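Local coordinates for phosphatidylinositide phosphatase SAC2 (PDB 4XUU), which dephosphorylates phosphatidylinositol 4-phosphate at the inositol 4-position in endocytic recycling and forms homodimers, seen here as its PH-like hSac2 domain, at residues A[33-38]-A[88-93]; A[82-87]-A[101-106]; A[112-117]-A[160-165]. All blocks are in the same frame, centred on the assembly; numbering follows the deposited sequence.

How the contacts relate
All three contacts draw on one beta-sheet of the PH-like hSac2 domain; the catalytic Sac domain is not part of this chain. Contact 2 pairs strands 81-88 and 99-107, contact 3 lays a C-terminal segment on the next strand, 110-119, and contact 1 sets the end of neighbouring strand 26-34 against the loop between 81-88 and 99-107. Centres lie about 10 Å (2 and 3), 11 Å (1 and 3) and 14 Å (1 and 2) apart. Asp36 OD2 reaches Arg102 NH2 at 3.1 Å, joining contacts 1 and 2; Cys35 N probably hydrogen-bonds Thr116 O at 2.7 Å, joining 1 and 3; Tyr105 OH probably hydrogen-bonds His165 ND1 at 2.7 Å, joining 2 and 3.

Contact 1. Residues A[33-38]-A[88-93]; sequences IDCDPS and PEPTLF
Cys35 and Pro37 direct their side chains from segment 33-38 toward Pro90 and Leu92 of segment 88-93, and the two segments run side by side in the same sense, CA of Cys35 and CA of Glu89 7.3 Å apart. Cys35 SG, anti to the backbone N (chi1 168°), comes to 4.0 Å from Glu89 CB and stands 4.3 Å from Pro90 CD. The sulfur is half of the disulfide to Cys100, on strand 99-107. CB is the Glu89 atom nearest the sulfur, while OE1 hydrogen-bonds the backbone N of Lys97. Asp36 and Pro90 cross at about a right angle, with Asp36 OD1 3.9 Å from Pro90 CG. The other carboxylate oxygen, OD2, probably hydrogen-bonds Thr116 OG1 and forms a salt bridge with Arg102, whose side chain also touches Pro90. Farther along, Pro37 CG meets Leu92 CD1 at 4.2 Å, at the exposed margin of the contact. Pro90 is the centre of an inverse gamma turn that bends the loop between Glu89 and Thr91. The two segments share no hydrogen bond, and their touching groups bury 195 Å² in all. The covalent and polar ties of Cys35 and Asp36, just after strand 26-34, thus run to strands 99-107 and 110-119, while the proline loop is met by van der Waals contact alone.

Contact 2. Residues A[82-87]-A[101-106]; sequences EKIEIG and MRLHYR
Glu85 and Arg102 face each other as an antiparallel hydrogen-bonded pair, with Glu85 N to Arg102 O at 3.0 Å and Arg102 N to Glu85 O at 2.8 Å. Glu82 N adds a bond to His104 O. Among the polar side chains, His104 NE2 donates to Glu85 OE1 over 2.8 Å; the oxygen lies near the ring plane, but the nitrogen meets it from above the carboxylate plane, the two planes being 86° apart. At the strand end, Glu82 OE2 makes a salt bridge to Arg106 NE at 3.2 Å, its hydrogen bond weak. A CH-pi contact brings Lys83 CE over the centre of the His104 ring, 3.9 Å from the centroid. An alanine in place of His104 would probably leave Glu85 OE1 without its ring N-H and Lys83 CE without a face to lie on. Apolar packing fills the other side of the sheet: Ile84 CD1 meets CE of selenomethionine Met101 at 3.6 Å, and Ile84 CG1 lies beside Leu103 CD2. Adjacent antiparallel strands, their Ile84, Ile86 and Met101 face packed against helix 129-145, are consistent with the PH fold, in which a C-terminal helix packs against the strands.

Contact 3. Residues A[112-117]-A[160-165]; sequences GYFHTL and KASKPH. Unlike the reference sequence in segment 160-165: Ala161 (reference Ser).
Lys163 and Gly112 are joined through the backbone, Lys163 N donating an almost straight bond to Gly112 O at 3.1 Å. A second bond runs from Phe114 N to Ser162 OG, also 3.1 Å; OG, anti to the Ser162 backbone N (chi1 163°), is placed where it accepts from Phe114 N and donates to Lys163 O at 2.7 Å. One hydroxyl therefore accepts from strand 110-119 and turns back onto its own segment. Segment 160-165 has no regular structure: it belongs to the chain that follows strand 152-154 and passes over strand 110-119 of the PH-like sheet, the touching parts running 77° apart. The CH-pi contacts use two rings. Ser162 CB sits over the centre of the Phe114 ring, 3.7 Å from its centroid, and Lys160 O lies at the edge of that ring. Lys163 CB lies over one face of the Tyr113 ring, offset toward the rim, at 3.5 Å from CE1, with Pro164 O at the ring edge; the lysine chain bends at its end, where NZ hydrogen-bonds Ser111 O. The aromatic pair is an offset stack of His115 on His165, centroids 4.3 Å apart and planes at 16°, in which His115 CE1 lies over one face of the His165 ring and Lys163 O over the opposite one. His115 ND1 is hydrogen-bonded to Tyr62 OH, and His165 ND1 has Tyr105 OH as its probable partner.

Contact 1. Residues A[33-38]-A[88-93]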
ATOM      1  N   ILE A  33      15.477   8.684  11.559  1.00 43.37           N
ATOM      2  CA  ILE A  33      16.575   9.592  11.266  1.00 47.43           C
ATOM      3  C   ILE A  33      16.004  10.884  10.696  1.00 47.88           C
ATOM      4  O   ILE A  33      15.051  10.850   9.921  1.00 46.36           O
ATOM      5  CB  ILE A  33      17.576   8.949  10.267  1.00 51.53           C
ATOM      6  CG1 ILE A  33      18.245   7.723  10.897  1.00 53.07           C
ATOM      7  CG2 ILE A  33      18.640   9.956   9.806  1.00 55.31           C
ATOM      8  CD1 ILE A  33      18.934   6.815   9.896  1.00 57.74           C
ATOM      9  N   ASP A  34      16.579  12.013  11.108  1.00 51.17           N
ATOM     10  CA  ASP A  34      16.242  13.331  10.572  1.00 53.82           C
ATOM     11  C   ASP A  34      16.616  13.394   9.094  1.00 57.94           C
ATOM     12  O   ASP A  34      17.747  13.096   8.720  1.00 61.42           O
ATOM     13  CB  ASP A  34      16.981  14.416  11.363  1.00 56.62           C
ATOM     14  CG  ASP A  34      16.585  15.836  10.959  1.00 58.75           C
ATOM     15  OD1 ASP A  34      15.510  16.045  10.364  1.00 57.40           O
ATOM     16  OD2 ASP A  34      17.362  16.764  11.261  1.00 63.08           O
ATOM     17  N   CYS A  35      15.652  13.777   8.265  1.00 58.99           N
ATOM     18  CA  CYS A  35      15.811  13.747   6.811  1.00 63.71           C
ATOM     19  C   CYS A  35      16.150  15.112   6.202  1.00 69.07           C
ATOM     20  O   CYS A  35      16.780  15.178   5.145  1.00 73.63           O
ATOM     21  CB  CYS A  35      14.566  13.139   6.150  1.00 61.40           C
ATOM     22  SG  CYS A  35      14.479  13.359   4.359  1.00 67.25           S
ATOM     23  N   ASP A  36      15.738  16.192   6.862  1.00 70.26           N
ATOM     24  CA  ASP A  36      16.033  17.548   6.387  1.00 76.55           C
ATOM     25  C   ASP A  36      17.489  17.965   6.611  1.00 81.87           C
ATOM     26  O   ASP A  36      18.078  17.625   7.642  1.00 80.73           O
ATOM     27  CB  ASP A  36      15.088  18.571   7.025  1.00 76.02           C
ATOM     28  CG  ASP A  36      13.936  18.958   6.106  1.00 77.49           C
ATOM     29  OD1 ASP A  36      14.188  19.322   4.934  1.00 81.98           O
ATOM     30  OD2 ASP A  36      12.775  18.917   6.564  1.00 74.89           O
ATOM     31  N   PRO A  37      18.074  18.699   5.641  1.00 88.65           N
ATOM     32  CA  PRO A  37      19.430  19.229   5.811  1.00 94.98           C
ATOM     33  C   PRO A  37      19.505  20.182   7.002  1.00 96.68           C
ATOM     34  O   PRO A  37      18.805  21.198   7.030  1.00 98.06           O
ATOM     35  CB  PRO A  37      19.688  19.983   4.498  1.00101.26           C
ATOM     36  CG  PRO A  37      18.751  19.369   3.516  1.00 98.53           C
ATOM     37  CD  PRO A  37      17.530  19.008   4.305  1.00 91.27           C
ATOM     38  N   SER A  38      20.333  19.829   7.983  1.00 97.53           N
ATOM     39  CA  SER A  38      20.510  20.633   9.189  1.00 99.83           C
ATOM     40  C   SER A  38      21.708  21.566   9.015  1.00108.63           C
ATOM     41  O   SER A  38      22.680  21.216   8.338  1.00112.49           O
ATOM     42  CB  SER A  38      20.682  19.731  10.415  1.00 95.99           C
ATOM     43  OG  SER A  38      20.288  20.398  11.601  1.00 95.85           O
ATOM     44  N   PRO A  88       9.712  11.513  -2.164  1.00 59.32           N
ATOM     45  CA  PRO A  88      11.168  11.536  -2.290  1.00 62.63           C
ATOM     46  C   PRO A  88      11.793  12.694  -1.518  1.00 63.17           C
ATOM     47  O   PRO A  88      11.226  13.791  -1.480  1.00 62.90           O
ATOM     48  CB  PRO A  88      11.385  11.721  -3.795  1.00 67.01           C
ATOM     49  CG  PRO A  88      10.144  11.205  -4.420  1.00 65.79           C
ATOM     50  CD  PRO A  88       9.051  11.583  -3.481  1.00 61.61           C
ATOM     51  N   GLU A  89      12.946  12.434  -0.909  1.00 64.62           N
ATOM     52  CA  GLU A  89      13.678  13.429  -0.116  1.00 66.02           C
ATOM     53  C   GLU A  89      13.951  14.736  -0.870  1.00 70.32           C
ATOM     54  O   GLU A  89      14.262  14.714  -2.066  1.00 74.09           O
ATOM     55  CB  GLU A  89      14.995  12.846   0.418  1.00 67.77           C
ATOM     56  CG  GLU A  89      15.844  12.123  -0.619  1.00 72.42           C
ATOM     57  CD  GLU A  89      17.333  12.192  -0.330  1.00 77.26           C
ATOM     58  OE1 GLU A  89      18.117  11.647  -1.139  1.00 81.71           O
ATOM     59  OE2 GLU A  89      17.730  12.798   0.689  1.00 76.60           O
ATOM     60  N   PRO A  90      13.822  15.879  -0.169  1.00 70.29           N
ATOM     61  CA  PRO A  90      14.130  17.184  -0.758  1.00 74.92           C
ATOM     62  C   PRO A  90      15.636  17.411  -0.920  1.00 80.33           C
ATOM     63  O   PRO A  90      16.253  18.108  -0.106  1.00 81.40           O
ATOM     64  CB  PRO A  90      13.535  18.175   0.254  1.00 72.73           C
ATOM     65  CG  PRO A  90      13.525  17.439   1.550  1.00 68.18           C
ATOM     66  CD  PRO A  90      13.250  16.007   1.188  1.00 66.00           C
ATOM     67  N   THR A  91      16.220  16.824  -1.962  1.00 84.37           N
ATOM     68  CA  THR A  91      17.645  17.000  -2.242  1.00 90.66           C
ATOM     69  C   THR A  91      17.914  18.351  -2.886  1.00 96.17           C
ATOM     70  O   THR A  91      17.146  18.812  -3.737  1.00 97.15           O
ATOM     71  CB  THR A  91      18.216  15.893  -3.152  1.00 93.69           C
ATOM     72  OG1 THR A  91      17.281  15.585  -4.193  1.00 93.21           O
ATOM     73  CG2 THR A  91      18.513  14.645  -2.348  1.00 90.93           C
ATOM     74  N   LEU A  92      19.013  18.977  -2.481  1.00100.53           N
ATOM     75  CA  LEU A  92      19.385  20.288  -3.000  1.00106.63           C
ATOM     76  C   LEU A  92      19.945  20.207  -4.424  1.00113.35           C
ATOM     77  O   LEU A  92      19.984  21.213  -5.136  1.00118.24           O
ATOM     78  CB  LEU A  92      20.350  20.991  -2.037  1.00109.20           C
ATOM     79  CG  LEU A  92      19.759  21.290  -0.648  1.00103.80           C
ATOM     80  CD1 LEU A  92      20.831  21.357   0.430  1.00105.41           C
ATOM     81  CD2 LEU A  92      18.918  22.565  -0.658  1.00104.22           C
ATOM     82  N   PHE A  93      20.366  19.007  -4.828  1.00114.15           N
ATOM     83  CA  PHE A  93      20.733  18.720  -6.220  1.00120.20           C
ATOM     84  C   PHE A  93      20.703  17.212  -6.501  1.00118.47           C
ATOM     85  O   PHE A  93      20.899  16.399  -5.593  1.00115.00           O
ATOM     86  CB  PHE A  93      22.115  19.303  -6.564  1.00128.77           C
ATOM     87  CG  PHE A  93      23.181  18.265  -6.783  1.00132.96           C
ATOM     88  CD1 PHE A  93      23.885  17.735  -5.708  1.00131.79           C
ATOM     89  CD2 PHE A  93      23.477  17.815  -8.069  1.00138.75           C
ATOM     90  CE1 PHE A  93      24.866  16.769  -5.912  1.00136.22           C
ATOM     91  CE2 PHE A  93      24.448  16.845  -8.280  1.00142.94           C
ATOM     92  CZ  PHE A  93      25.148  16.325  -7.201  1.00141.87           C
TER

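Contact 2. Residues A[82-87]-A[101-106]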
ATOM      1  N   GLU A  82      -1.477  18.376  11.684  1.00 48.49           N
ATOM      2  CA  GLU A  82      -2.343  18.792  10.574  1.00 51.11           C
ATOM      3  C   GLU A  82      -2.458  17.751   9.464  1.00 49.48           C
ATOM      4  O   GLU A  82      -3.562  17.398   9.051  1.00 51.10           O
ATOM      5  CB  GLU A  82      -1.862  20.113   9.965  1.00 53.64           C
ATOM      6  CG  GLU A  82      -1.716  21.274  10.943  1.00 56.89           C
ATOM      7  CD  GLU A  82      -1.186  22.539  10.273  1.00 61.54           C
ATOM      8  OE1 GLU A  82      -0.486  22.424   9.237  1.00 61.63           O
ATOM      9  OE2 GLU A  82      -1.470  23.650  10.781  1.00 65.58           O
ATOM     10  N   LYS A  83      -1.311  17.283   8.976  1.00 46.74           N
ATOM     11  CA  LYS A  83      -1.251  16.385   7.827  1.00 45.48           C
ATOM     12  C   LYS A  83       0.098  15.682   7.758  1.00 42.78           C
ATOM     13  O   LYS A  83       1.059  16.101   8.407  1.00 41.91           O
ATOM     14  CB  LYS A  83      -1.515  17.150   6.523  1.00 48.16           C
ATOM     15  CG  LYS A  83      -0.557  18.300   6.260  1.00 49.25           C
ATOM     16  CD  LYS A  83      -0.856  19.000   4.951  1.00 51.99           C
ATOM     17  CE  LYS A  83       0.195  20.060   4.669  1.00 54.05           C
ATOM     18  NZ  LYS A  83       0.032  20.672   3.324  1.00 57.76           N
ATOM     19  N   ILE A  84       0.157  14.607   6.975  1.00 41.68           N
ATOM     20  CA  ILE A  84       1.406  13.906   6.708  1.00 39.97           C
ATOM     21  C   ILE A  84       1.669  13.851   5.204  1.00 41.44           C
ATOM     22  O   ILE A  84       0.780  13.516   4.422  1.00 42.36           O
ATOM     23  CB  ILE A  84       1.401  12.467   7.297  1.00 38.14           C
ATOM     24  CG1 ILE A  84       1.176  12.503   8.813  1.00 37.11           C
ATOM     25  CG2 ILE A  84       2.705  11.750   6.974  1.00 36.73           C
ATOM     26  CD1 ILE A  84       0.931  11.150   9.440  1.00 35.82           C
ATOM     27  N   GLU A  85       2.895  14.180   4.810  1.00 41.99           N
ATOM     28  CA  GLU A  85       3.314  14.054   3.418  1.00 43.87           C
ATOM     29  C   GLU A  85       4.389  12.986   3.286  1.00 43.13           C
ATOM     30  O   GLU A  85       5.315  12.940   4.095  1.00 42.48           O
ATOM     31  CB  GLU A  85       3.851  15.383   2.900  1.00 46.41           C
ATOM     32  CG  GLU A  85       2.833  16.503   2.861  1.00 48.65           C
ATOM     33  CD  GLU A  85       3.426  17.789   2.338  1.00 52.98           C
ATOM     34  OE1 GLU A  85       4.568  18.124   2.724  1.00 53.36           O
ATOM     35  OE2 GLU A  85       2.751  18.468   1.535  1.00 56.97           O
ATOM     36  N   ILE A  86       4.261  12.123   2.280  1.00 43.93           N
ATOM     37  CA  ILE A  86       5.265  11.090   2.017  1.00 44.20           C
ATOM     38  C   ILE A  86       5.732  11.113   0.559  1.00 47.42           C
ATOM     39  O   ILE A  86       4.954  10.854  -0.366  1.00 48.85           O
ATOM     40  CB  ILE A  86       4.772   9.667   2.399  1.00 42.71           C
ATOM     41  CG1 ILE A  86       4.530   9.568   3.910  1.00 40.27           C
ATOM     42  CG2 ILE A  86       5.786   8.608   1.962  1.00 43.64           C
ATOM     43  CD1 ILE A  86       3.881   8.272   4.365  1.00 38.66           C
ATOM     44  N   GLY A  87       7.010  11.417   0.364  1.00 49.10           N
ATOM     45  CA  GLY A  87       7.587  11.450  -0.972  1.00 52.94           C
ATOM     46  C   GLY A  87       9.100  11.427  -0.968  1.00 55.12           C
ATOM     47  O   GLY A  87       9.714  11.334   0.095  1.00 53.59           O
HETATM   48  N   MSE A 101       9.187  11.232   5.388  1.00 45.93           N
HETATM   49  CA  MSE A 101       7.878  11.473   5.956  1.00 43.49           C
HETATM   50  C   MSE A 101       7.879  12.824   6.655  1.00 42.93           C
HETATM   51  O   MSE A 101       8.700  13.077   7.542  1.00 42.96           O
HETATM   52  CB  MSE A 101       7.546  10.372   6.952  1.00 41.70           C
HETATM   53  CG  MSE A 101       6.144  10.439   7.503  1.00 41.78           C
HETATM   54 SE   MSE A 101       5.931   9.155   8.938  1.00 43.89          SE
HETATM   55  CE  MSE A 101       4.148   9.601   9.479  1.00 43.02           C
ATOM     56  N   ARG A 102       6.953  13.683   6.253  1.00 42.62           N
ATOM     57  CA  ARG A 102       6.873  15.030   6.784  1.00 42.60           C
ATOM     58  C   ARG A 102       5.611  15.220   7.628  1.00 40.91           C
ATOM     59  O   ARG A 102       4.492  15.088   7.131  1.00 40.94           O
ATOM     60  CB  ARG A 102       6.930  16.029   5.631  1.00 45.47           C
ATOM     61  CG  ARG A 102       7.065  17.470   6.042  1.00 46.76           C
ATOM     62  CD  ARG A 102       7.596  18.289   4.891  1.00 49.72           C
ATOM     63  NE  ARG A 102       9.054  18.254   4.830  1.00 50.54           N
ATOM     64  CZ  ARG A 102       9.783  18.809   3.863  1.00 53.90           C
ATOM     65  NH1 ARG A 102       9.198  19.443   2.851  1.00 55.78           N
ATOM     66  NH2 ARG A 102      11.106  18.724   3.906  1.00 55.23           N
ATOM     67  N   LEU A 103       5.811  15.521   8.907  1.00 39.75           N
ATOM     68  CA  LEU A 103       4.727  15.720   9.864  1.00 38.74           C
ATOM     69  C   LEU A 103       4.520  17.207  10.117  1.00 40.68           C
ATOM     70  O   LEU A 103       5.319  17.840  10.809  1.00 41.36           O
ATOM     71  CB  LEU A 103       5.043  15.016  11.192  1.00 37.11           C
ATOM     72  CG  LEU A 103       5.500  13.551  11.200  1.00 35.87           C
ATOM     73  CD1 LEU A 103       5.944  13.135  12.592  1.00 34.74           C
ATOM     74  CD2 LEU A 103       4.410  12.628  10.701  1.00 34.63           C
ATOM     75  N   HIS A 104       3.451  17.760   9.550  1.00 42.01           N
ATOM     76  CA  HIS A 104       3.135  19.179   9.708  1.00 44.72           C
ATOM     77  C   HIS A 104       2.322  19.397  10.980  1.00 44.89           C
ATOM     78  O   HIS A 104       1.254  18.814  11.148  1.00 44.33           O
ATOM     79  CB  HIS A 104       2.359  19.701   8.495  1.00 46.90           C
ATOM     80  CG  HIS A 104       3.111  19.609   7.204  1.00 47.57           C
ATOM     81  ND1 HIS A 104       3.733  20.695   6.624  1.00 50.24           N
ATOM     82  CD2 HIS A 104       3.337  18.562   6.376  1.00 46.22           C
ATOM     83  CE1 HIS A 104       4.313  20.319   5.498  1.00 50.44           C
ATOM     84  NE2 HIS A 104       4.085  19.030   5.323  1.00 48.59           N
ATOM     85  N   TYR A 105       2.831  20.235  11.875  1.00 46.48           N
ATOM     86  CA  TYR A 105       2.134  20.512  13.125  1.00 47.34           C
ATOM     87  C   TYR A 105       1.890  21.999  13.371  1.00 51.80           C
ATOM     88  O   TYR A 105       2.634  22.862  12.889  1.00 53.64           O
ATOM     89  CB  TYR A 105       2.843  19.851  14.315  1.00 45.30           C
ATOM     90  CG  TYR A 105       4.179  20.447  14.717  1.00 45.14           C
ATOM     91  CD1 TYR A 105       5.369  19.993  14.145  1.00 43.20           C
ATOM     92  CD2 TYR A 105       4.256  21.442  15.695  1.00 46.69           C
ATOM     93  CE1 TYR A 105       6.601  20.527  14.521  1.00 43.97           C
ATOM     94  CE2 TYR A 105       5.480  21.982  16.082  1.00 47.42           C
ATOM     95  CZ  TYR A 105       6.647  21.520  15.492  1.00 46.55           C
ATOM     96  OH  TYR A 105       7.857  22.053  15.869  1.00 47.89           O
ATOM     97  N   ARG A 106       0.828  22.281  14.118  1.00 54.09           N
ATOM     98  CA  ARG A 106       0.469  23.640  14.476  1.00 58.99           C
ATOM     99  C   ARG A 106       1.059  23.963  15.845  1.00 59.94           C
ATOM    100  O   ARG A 106       0.943  23.171  16.786  1.00 58.24           O
ATOM    101  CB  ARG A 106      -1.050  23.806  14.473  1.00 61.23           C
ATOM    102  CG  ARG A 106      -1.515  25.246  14.540  1.00 67.77           C
ATOM    103  CD  ARG A 106      -3.005  25.361  14.271  1.00 72.57           C
ATOM    104  NE  ARG A 106      -3.313  25.352  12.842  1.00 74.42           N
ATOM    105  CZ  ARG A 106      -3.577  26.441  12.122  1.00 79.76           C
ATOM    106  NH1 ARG A 106      -3.574  27.642  12.689  1.00 84.07           N
ATOM    107  NH2 ARG A 106      -3.849  26.330  10.828  1.00 80.92           N
TER

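Contact 3. Residues A[112-117]-A[160-165]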
ATOM      1  N   GLY A 112       3.542  25.995   9.523  1.00 66.87           N
ATOM      2  CA  GLY A 112       4.858  26.120   8.905  1.00 67.26           C
ATOM      3  C   GLY A 112       5.914  25.381   9.706  1.00 63.88           C
ATOM      4  O   GLY A 112       7.114  25.550   9.473  1.00 65.23           O
ATOM      5  N   TYR A 113       5.458  24.570  10.658  1.00 59.93           N
ATOM      6  CA  TYR A 113       6.334  23.733  11.470  1.00 56.70           C
ATOM      7  C   TYR A 113       6.207  22.281  11.025  1.00 52.53           C
ATOM      8  O   TYR A 113       5.090  21.752  10.922  1.00 50.84           O
ATOM      9  CB  TYR A 113       5.959  23.829  12.951  1.00 56.18           C
ATOM     10  CG  TYR A 113       6.144  25.188  13.580  1.00 60.37           C
ATOM     11  CD1 TYR A 113       7.359  25.553  14.161  1.00 61.89           C
ATOM     12  CD2 TYR A 113       5.093  26.103  13.620  1.00 63.46           C
ATOM     13  CE1 TYR A 113       7.527  26.801  14.755  1.00 65.87           C
ATOM     14  CE2 TYR A 113       5.253  27.351  14.208  1.00 67.80           C
ATOM     15  CZ  TYR A 113       6.469  27.692  14.770  1.00 68.97           C
ATOM     16  OH  TYR A 113       6.621  28.929  15.350  1.00 74.48           O
ATOM     17  N   PHE A 114       7.343  21.635  10.768  1.00 51.05           N
ATOM     18  CA  PHE A 114       7.332  20.226  10.371  1.00 47.49           C
ATOM     19  C   PHE A 114       8.601  19.447  10.692  1.00 46.26           C
ATOM     20  O   PHE A 114       9.703  19.992  10.695  1.00 48.34           O
ATOM     21  CB  PHE A 114       6.941  20.045   8.889  1.00 48.03           C
ATOM     22  CG  PHE A 114       7.744  20.875   7.922  1.00 51.11           C
ATOM     23  CD1 PHE A 114       8.984  20.438   7.464  1.00 51.53           C
ATOM     24  CD2 PHE A 114       7.238  22.079   7.434  1.00 54.46           C
ATOM     25  CE1 PHE A 114       9.721  21.198   6.550  1.00 55.87           C
ATOM     26  CE2 PHE A 114       7.965  22.847   6.521  1.00 58.26           C
ATOM     27  CZ  PHE A 114       9.208  22.407   6.077  1.00 58.90           C
ATOM     28  N   HIS A 115       8.410  18.164  10.972  1.00 43.16           N
ATOM     29  CA  HIS A 115       9.500  17.221  11.150  1.00 42.33           C
ATOM     30  C   HIS A 115       9.604  16.387   9.892  1.00 42.13           C
ATOM     31  O   HIS A 115       8.597  15.909   9.380  1.00 40.85           O
ATOM     32  CB  HIS A 115       9.223  16.303  12.333  1.00 39.94           C
ATOM     33  CG  HIS A 115       9.053  17.026  13.629  1.00 40.13           C
ATOM     34  ND1 HIS A 115      10.104  17.636  14.281  1.00 42.04           N
ATOM     35  CD2 HIS A 115       7.959  17.235  14.397  1.00 38.89           C
ATOM     36  CE1 HIS A 115       9.663  18.191  15.394  1.00 42.28           C
ATOM     37  NE2 HIS A 115       8.366  17.959  15.491  1.00 40.38           N
ATOM     38  N   THR A 116      10.820  16.215   9.391  1.00 44.00           N
ATOM     39  CA  THR A 116      11.033  15.396   8.204  1.00 44.60           C
ATOM     40  C   THR A 116      11.922  14.214   8.558  1.00 44.43           C
ATOM     41  O   THR A 116      13.111  14.376   8.852  1.00 46.22           O
ATOM     42  CB  THR A 116      11.618  16.209   7.042  1.00 48.00           C
ATOM     43  OG1 THR A 116      10.886  17.435   6.903  1.00 49.24           O
ATOM     44  CG2 THR A 116      11.525  15.426   5.742  1.00 48.67           C
ATOM     45  N   LEU A 117      11.322  13.026   8.531  1.00 42.61           N
ATOM     46  CA  LEU A 117      11.957  11.834   9.068  1.00 42.92           C
ATOM     47  C   LEU A 117      12.037  10.717   8.039  1.00 44.03           C
ATOM     48  O   LEU A 117      11.236  10.662   7.109  1.00 43.76           O
ATOM     49  CB  LEU A 117      11.197  11.359  10.313  1.00 40.27           C
ATOM     50  CG  LEU A 117      10.872  12.434  11.358  1.00 39.84           C
ATOM     51  CD1 LEU A 117       9.868  11.929  12.390  1.00 37.92           C
ATOM     52  CD2 LEU A 117      12.137  12.967  12.035  1.00 41.27           C
ATOM     53  N   LYS A 160      12.164  23.384   1.142  1.00 85.88           N
ATOM     54  CA  LYS A 160      12.164  24.440   2.154  1.00 86.49           C
ATOM     55  C   LYS A 160      12.407  23.881   3.552  1.00 81.83           C
ATOM     56  O   LYS A 160      12.164  22.703   3.812  1.00 77.39           O
ATOM     57  CB  LYS A 160      10.862  25.255   2.111  1.00 87.23           C
ATOM     58  CG  LYS A 160       9.569  24.440   2.218  1.00 82.92           C
ATOM     59  CD  LYS A 160       8.339  25.305   1.946  1.00 85.67           C
ATOM     60  CE  LYS A 160       8.252  25.718   0.476  1.00 90.89           C
ATOM     61  NZ  LYS A 160       7.276  26.823   0.249  1.00 95.01           N
ATOM     62  N   ALA A 161      12.903  24.739   4.439  1.00 83.28           N
ATOM     63  CA  ALA A 161      13.144  24.367   5.824  1.00 79.65           C
ATOM     64  C   ALA A 161      11.935  24.701   6.691  1.00 76.88           C
ATOM     65  O   ALA A 161      11.156  25.599   6.372  1.00 79.06           O
ATOM     66  CB  ALA A 161      14.392  25.060   6.351  1.00 83.41           C
ATOM     67  N   SER A 162      11.781  23.960   7.783  1.00 72.44           N
ATOM     68  CA  SER A 162      10.755  24.248   8.774  1.00 70.24           C
ATOM     69  C   SER A 162      11.133  25.470   9.602  1.00 73.49           C
ATOM     70  O   SER A 162      12.311  25.818   9.699  1.00 76.19           O
ATOM     71  CB  SER A 162      10.566  23.045   9.698  1.00 65.45           C
ATOM     72  OG  SER A 162       9.878  23.410  10.881  1.00 64.46           O
ATOM     73  N   LYS A 163      10.127  26.112  10.192  1.00 73.58           N
ATOM     74  CA  LYS A 163      10.354  27.109  11.235  1.00 76.36           C
ATOM     75  C   LYS A 163      11.085  26.422  12.388  1.00 74.00           C
ATOM     76  O   LYS A 163      10.844  25.240  12.643  1.00 69.77           O
ATOM     77  CB  LYS A 163       9.031  27.688  11.737  1.00 76.70           C
ATOM     78  CG  LYS A 163       8.303  28.588  10.760  1.00 80.29           C
ATOM     79  CD  LYS A 163       7.122  29.266  11.440  1.00 82.02           C
ATOM     80  CE  LYS A 163       6.455  30.293  10.535  1.00 86.93           C
ATOM     81  NZ  LYS A 163       5.662  29.654   9.448  1.00 85.46           N
ATOM     82  N   PRO A 164      11.985  27.146  13.083  1.00 77.35           N
ATOM     83  CA  PRO A 164      12.741  26.519  14.173  1.00 75.90           C
ATOM     84  C   PRO A 164      11.839  25.847  15.209  1.00 72.10           C
ATOM     85  O   PRO A 164      10.850  26.439  15.648  1.00 72.74           O
ATOM     86  CB  PRO A 164      13.508  27.697  14.800  1.00 81.00           C
ATOM     87  CG  PRO A 164      12.881  28.932  14.240  1.00 84.61           C
ATOM     88  CD  PRO A 164      12.372  28.555  12.895  1.00 83.13           C
ATOM     89  N   HIS A 165      12.171  24.608  15.568  1.00 68.75           N
ATOM     90  CA  HIS A 165      11.421  23.876  16.583  1.00 65.69           C
ATOM     91  C   HIS A 165      11.793  24.367  17.973  1.00 68.11           C
ATOM     92  O   HIS A 165      12.950  24.694  18.243  1.00 70.82           O
ATOM     93  CB  HIS A 165      11.693  22.373  16.507  1.00 61.98           C
ATOM     94  CG  HIS A 165      11.474  21.774  15.155  1.00 59.95           C
ATOM     95  ND1 HIS A 165      10.222  21.605  14.607  1.00 57.98           N
ATOM     96  CD2 HIS A 165      12.351  21.277  14.250  1.00 59.97           C
ATOM     97  CE1 HIS A 165      10.337  21.042  13.418  1.00 56.93           C
ATOM     98  NE2 HIS A 165      11.619  20.833  13.178  1.00 57.99           N
TER